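PDB 2R7M: 5-formaminoimidazole-4-carboxamide-1-(beta)-D-ribofuranosyl 5'-monophosphate synthetase from Methanocaldococcus jannaschii, which catalyses the ATP- and formate-dependent, folate-independent formylation of the purine precursor AICAR to FAICAR in inosine monophosphate biosynthesis. Local coordinates for residues Gly224-Tyr229 / Thr256-Val261; Lys130-Ala135 / Asp276-Lys281. All coordinates share one frame; numbering follows the deposited sequence.

How the interactions relate
Both contacts lie in the ATP-grasp part of the chain, but only interaction 1 reaches a bound nucleotide: there, neighbouring antiparallel strands present Asn258 and Arg228 to the adenine of AMP. Interaction 2 packs helix 125-134 against helix 268-285, with Leu132 about 10 Å, side chain to ligand, from a bound AMP and about 7 Å, side chain to side chain, from Glu310, a predicted magnesium ligand. The centres of the two contacts are 24 Å apart and their nearest atoms about 12 Å, so they do not touch. Helix 268-285 is the next helix or strand after strand 253-263, and interaction 1 is nested within the loop that interaction 2 closes.

Interaction 1. Residues Gly224-Tyr229 / Thr256-Val261; sequences GMDKRY and TGNIPV. With AMP (adenosine monophosphate), chain F.
Asn258 ND2 donates to Asp226 OD2 (3.0 Å) from above the carboxylate plane. The same amide pairs with the adenine through two nearly straight bonds: ND2 to AMP N1 at 3.1 Å, and AMP N6 to OD1 at 2.9 Å. Turned over, the amide would probably set like against like at all three bonds. Beside it, AMP C2 points onto the face of the Arg228 guanidinium, over its centre, 3.4 Å from CZ; a bend at chi2 (-59°) folds the chain so that NH1 meets the syn lone pair of Asp226 OD2 in a salt bridge. A leucine in place of Arg228 would probably leave AMP C2 without its flat, charged cover, Asp316 without its salt bridge to NH2, and Asp226 with its His210 and Asn258 bonds but no arginine. His210 NE2 hydrogen-bonds Asp226 OD1, helping to set the carboxylate's rotation. On the opposite face of the sheet, Ile259 CD1 sits over the Tyr229 ring (CH-pi, 4.1 Å to the centroid). Thr256 and Gly257 form a classic beta bulge facing Tyr229, whose O receives Thr256 N and OG1, the latter also hydrogen-bonded to Thr205 OG1 of the second subunit. Asn258 belongs to the AICAR-binding site; Arg264 and Ser266 of the second subunit also hydrogen-bond this AMP, at the interface. Strand 219-230 runs between 205-214 and 253-263, and Gly257 and Asn258 carry the sheet into the second subunit.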
# COMPACT_ATOMS: atom_id res chain seq x y z
N GLY A 224 -9.75 19.01 -4.21
CA GLY A 224 -9.37 19.54 -2.91
C GLY A 224 -9.69 21.01 -2.68
O GLY A 224 -10.28 21.67 -3.54
N MET A 225 -9.29 21.52 -1.51
CA MET A 225 -9.55 22.90 -1.11
C MET A 225 -8.47 23.38 -0.17
O MET A 225 -7.97 22.59 0.64
CB MET A 225 -10.87 23.00 -0.34
CG MET A 225 -12.11 22.62 -1.12
SD MET A 225 -13.54 22.73 -0.04
CE MET A 225 -14.80 22.17 -1.20
N ASP A 226 -8.13 24.66 -0.29
CA ASP A 226 -7.25 25.34 0.65
C ASP A 226 -7.76 26.74 1.00
O ASP A 226 -8.61 27.31 0.31
CB ASP A 226 -5.83 25.46 0.08
CG ASP A 226 -5.73 26.50 -1.06
OD1 ASP A 226 -6.22 26.21 -2.17
OD2 ASP A 226 -5.15 27.60 -0.85
N LYS A 227 -7.20 27.31 2.06
CA LYS A 227 -7.34 28.74 2.29
C LYS A 227 -5.95 29.38 2.18
O LYS A 227 -4.94 28.79 2.55
CB LYS A 227 -7.98 29.02 3.65
CG LYS A 227 -7.08 28.79 4.85
CD LYS A 227 -7.81 29.12 6.14
CE LYS A 227 -6.88 29.76 7.14
NZ LYS A 227 -7.55 30.07 8.43
N ARG A 228 -5.92 30.59 1.64
CA ARG A 228 -4.68 31.34 1.48
C ARG A 228 -4.07 31.75 2.81
O ARG A 228 -4.78 31.95 3.81
CB ARG A 228 -4.92 32.61 0.65
CG ARG A 228 -5.65 32.38 -0.66
CD ARG A 228 -4.88 31.42 -1.53
NE ARG A 228 -5.22 31.58 -2.94
CZ ARG A 228 -5.32 30.58 -3.82
NH1 ARG A 228 -5.12 29.33 -3.43
NH2 ARG A 228 -5.64 30.83 -5.08
N TYR A 229 -2.75 31.87 2.81
CA TYR A 229 -1.99 32.35 3.95
C TYR A 229 -1.21 33.53 3.39
O TYR A 229 -0.23 33.36 2.66
CB TYR A 229 -1.07 31.25 4.46
CG TYR A 229 -0.62 31.39 5.88
CD1 TYR A 229 -1.40 32.06 6.82
CD2 TYR A 229 0.58 30.83 6.31
CE1 TYR A 229 -0.99 32.17 8.13
CE2 TYR A 229 1.00 30.93 7.62
CZ TYR A 229 0.20 31.61 8.52
OH TYR A 229 0.60 31.74 9.82
N THR A 256 1.80 33.74 0.51
CA THR A 256 3.02 33.13 1.02
C THR A 256 2.87 31.62 1.21
O THR A 256 3.85 30.92 1.41
CB THR A 256 3.47 33.74 2.38
OG1 THR A 256 2.53 33.40 3.41
CG2 THR A 256 3.60 35.24 2.28
N GLY A 257 1.64 31.13 1.16
CA GLY A 257 1.42 29.72 1.45
C GLY A 257 -0.04 29.38 1.58
O GLY A 257 -0.91 30.21 1.30
N ASN A 258 -0.32 28.14 1.99
CA ASN A 258 -1.68 27.63 2.03
C ASN A 258 -1.95 26.68 3.18
O ASN A 258 -1.05 26.05 3.73
CB ASN A 258 -2.06 26.94 0.71
CG ASN A 258 -1.44 27.62 -0.50
OD1 ASN A 258 -0.23 27.54 -0.73
ND2 ASN A 258 -2.27 28.28 -1.30
N ILE A 259 -3.22 26.61 3.55
CA ILE A 259 -3.65 25.84 4.69
C ILE A 259 -4.83 25.01 4.20
O ILE A 259 -5.66 25.52 3.46
CB ILE A 259 -4.06 26.78 5.84
CG1 ILE A 259 -2.84 27.59 6.36
CG2 ILE A 259 -4.68 26.03 6.95
CD1 ILE A 259 -3.23 28.68 7.35
N PRO A 260 -4.87 23.72 4.58
CA PRO A 260 -5.98 22.84 4.21
C PRO A 260 -7.28 23.09 4.96
O PRO A 260 -7.29 23.41 6.16
CB PRO A 260 -5.47 21.42 4.52
CG PRO A 260 -4.21 21.59 5.35
CD PRO A 260 -3.80 23.03 5.34
N VAL A 261 -8.39 22.91 4.25
CA VAL A 261 -9.70 23.13 4.83
C VAL A 261 -10.67 22.18 4.14
O VAL A 261 -10.42 21.73 3.03
CB VAL A 261 -10.13 24.63 4.66
CG1 VAL A 261 -10.44 24.94 3.20
CG2 VAL A 261 -11.33 24.96 5.56
P AMP F . 5.35 32.92 -8.26
O1P AMP F . 5.38 34.41 -8.00
O2P AMP F . 6.21 32.49 -9.43
O3P AMP F . 5.55 32.06 -7.03
O5' AMP F . 3.84 32.58 -8.69
C5' AMP F . 3.20 33.22 -9.79
C4' AMP F . 1.76 33.61 -9.42
O4' AMP F . 0.95 32.47 -9.11
C3' AMP F . 1.69 34.53 -8.20
O3' AMP F . 1.58 35.89 -8.62
C2' AMP F . 0.44 34.11 -7.45
O2' AMP F . -0.69 34.91 -7.79
C1' AMP F . 0.17 32.70 -7.93
N9 AMP F . 0.57 31.75 -6.85
C8 AMP F . 1.80 31.24 -6.70
N7 AMP F . 1.85 30.42 -5.63
C5 AMP F . 0.62 30.39 -5.08
C6 AMP F . -0.01 29.71 -3.93
N6 AMP F . 0.72 28.88 -3.13
N1 AMP F . -1.32 29.96 -3.69
C2 AMP F . -2.03 30.79 -4.47
N3 AMP F . -1.53 31.44 -5.53
C4 AMP F . -0.22 31.28 -5.88

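Interaction 2. Residues Lys130-Ala135 / Asp276-Lys281; sequences KLLREA and DKLVAK
Leu278 pushes its CD2 methyl into the hollow between Leu131 and Leu132 on helix 125-134. The methyl lies 3.8 Å from Leu131 CG and 4.1 Å from Leu132 CD2, and the Leu131 and Leu278 side chains cross at about a right angle. With CG of Leu278 anti to the backbone N (chi1 -172°), the branch extends across the gap between the helices. Ala135, the last residue of 130-135, is the complementary bump: its CB fits against the backbone of helix 268-285, 3.8 Å from Leu278 CA and equally close to Lys281 CB. The small methyl allows the chains to come together here, where the Ala135 and Leu278 CA atoms are 5.1 Å apart although the helix axes approach only to 9.2 Å, at 116° between their directions. Lys281 closes one flank by wrapping around the chain at Glu134 and Ala135. Bends at chi2 and chi3 curl its methylenes over Glu134 CB and bring CE 3.1 Å from Glu134 O. Lys277 CB lies 3.3 Å from Ala135 O. Trp121 also touches Leu131, and Phe294 touches Leu278, continuing the packing into the domain. No hydrogen bond joins the segments: Lys277 and Lys281 take part through their methylenes, the Lys281 ammonium being engaged by Glu284, and the interface is held mainly by shape and apolar contact.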
# COMPACT_ATOMS: atom_id res chain seq x y z
N LYS A 130 -16.70 38.51 -16.97
CA LYS A 130 -17.66 38.13 -18.00
C LYS A 130 -18.06 36.66 -17.82
O LYS A 130 -19.23 36.33 -17.65
CB LYS A 130 -17.04 38.37 -19.38
CG LYS A 130 -17.91 38.04 -20.58
CD LYS A 130 -17.14 38.37 -21.86
CE LYS A 130 -17.92 38.01 -23.12
NZ LYS A 130 -19.30 38.56 -23.10
N LEU A 131 -17.05 35.79 -17.83
CA LEU A 131 -17.25 34.35 -17.66
C LEU A 131 -18.01 33.98 -16.38
O LEU A 131 -19.01 33.23 -16.42
CB LEU A 131 -15.89 33.64 -17.71
CG LEU A 131 -15.72 32.14 -17.47
CD1 LEU A 131 -16.81 31.29 -18.13
CD2 LEU A 131 -14.35 31.75 -17.98
N LEU A 132 -17.56 34.49 -15.24
CA LEU A 132 -18.18 34.15 -13.95
C LEU A 132 -19.60 34.67 -13.86
O LEU A 132 -20.48 34.00 -13.31
CB LEU A 132 -17.35 34.69 -12.79
CG LEU A 132 -15.95 34.09 -12.62
CD1 LEU A 132 -15.15 34.91 -11.63
CD2 LEU A 132 -16.01 32.62 -12.20
N ARG A 133 -19.82 35.86 -14.40
CA ARG A 133 -21.14 36.47 -14.44
C ARG A 133 -22.07 35.69 -15.38
O ARG A 133 -23.21 35.38 -15.03
CB ARG A 133 -21.04 37.95 -14.86
CG ARG A 133 -22.37 38.62 -15.19
CD ARG A 133 -22.21 40.09 -15.58
NE ARG A 133 -21.28 40.30 -16.70
CZ ARG A 133 -21.61 40.17 -17.99
NH1 ARG A 133 -22.84 39.82 -18.34
NH2 ARG A 133 -20.69 40.39 -18.92
N GLU A 134 -21.57 35.37 -16.57
CA GLU A 134 -22.37 34.63 -17.54
C GLU A 134 -22.59 33.16 -17.17
O GLU A 134 -23.61 32.57 -17.55
CB GLU A 134 -21.76 34.73 -18.94
CG GLU A 134 -21.87 36.11 -19.55
CD GLU A 134 -21.44 36.12 -20.99
OE1 GLU A 134 -21.97 35.30 -21.77
OE2 GLU A 134 -20.58 36.95 -21.34
N ALA A 135 -21.65 32.57 -16.44
CA ALA A 135 -21.81 31.20 -15.94
C ALA A 135 -22.86 31.14 -14.84
O ALA A 135 -23.33 30.06 -14.48
CB ALA A 135 -20.47 30.65 -15.45
N ASP A 276 -19.77 22.88 -12.50
CA ASP A 276 -20.59 22.50 -13.65
C ASP A 276 -20.96 23.72 -14.50
O ASP A 276 -20.76 23.72 -15.72
CB ASP A 276 -21.86 21.79 -13.18
CG ASP A 276 -21.60 20.37 -12.67
OD1 ASP A 276 -20.48 19.87 -12.88
OD2 ASP A 276 -22.52 19.76 -12.06
N LYS A 277 -21.47 24.76 -13.85
CA LYS A 277 -21.91 25.98 -14.53
C LYS A 277 -20.77 26.69 -15.23
O LYS A 277 -20.89 27.08 -16.39
CB LYS A 277 -22.56 26.94 -13.54
CG LYS A 277 -23.96 26.58 -13.11
CD LYS A 277 -24.39 27.53 -12.02
CE LYS A 277 -25.89 27.54 -11.82
NZ LYS A 277 -26.26 28.75 -11.04
N LEU A 278 -19.67 26.86 -14.52
CA LEU A 278 -18.46 27.45 -15.06
C LEU A 278 -17.99 26.70 -16.30
O LEU A 278 -17.59 27.30 -17.29
CB LEU A 278 -17.37 27.44 -13.98
CG LEU A 278 -16.02 28.15 -14.15
CD1 LEU A 278 -15.03 27.29 -14.92
CD2 LEU A 278 -16.19 29.51 -14.80
N VAL A 279 -18.06 25.37 -16.23
CA VAL A 279 -17.59 24.53 -17.33
C VAL A 279 -18.54 24.59 -18.53
O VAL A 279 -18.09 24.68 -19.67
CB VAL A 279 -17.30 23.07 -16.84
CG1 VAL A 279 -17.68 22.02 -17.88
CG2 VAL A 279 -15.83 22.94 -16.42
N ALA A 280 -19.84 24.56 -18.27
CA ALA A 280 -20.84 24.67 -19.33
C ALA A 280 -20.80 26.01 -20.07
O ALA A 280 -21.10 26.07 -21.27
CB ALA A 280 -22.24 24.39 -18.78
N LYS A 281 -20.42 27.09 -19.39
CA LYS A 281 -20.34 28.40 -20.05
C LYS A 281 -19.03 28.57 -20.81
O LYS A 281 -19.01 29.18 -21.87
CB LYS A 281 -20.55 29.56 -19.06
CG LYS A 281 -20.48 30.97 -19.71
CD LYS A 281 -21.57 31.20 -20.79
CE LYS A 281 -22.97 31.02 -20.21
NZ LYS A 281 -24.03 30.81 -21.24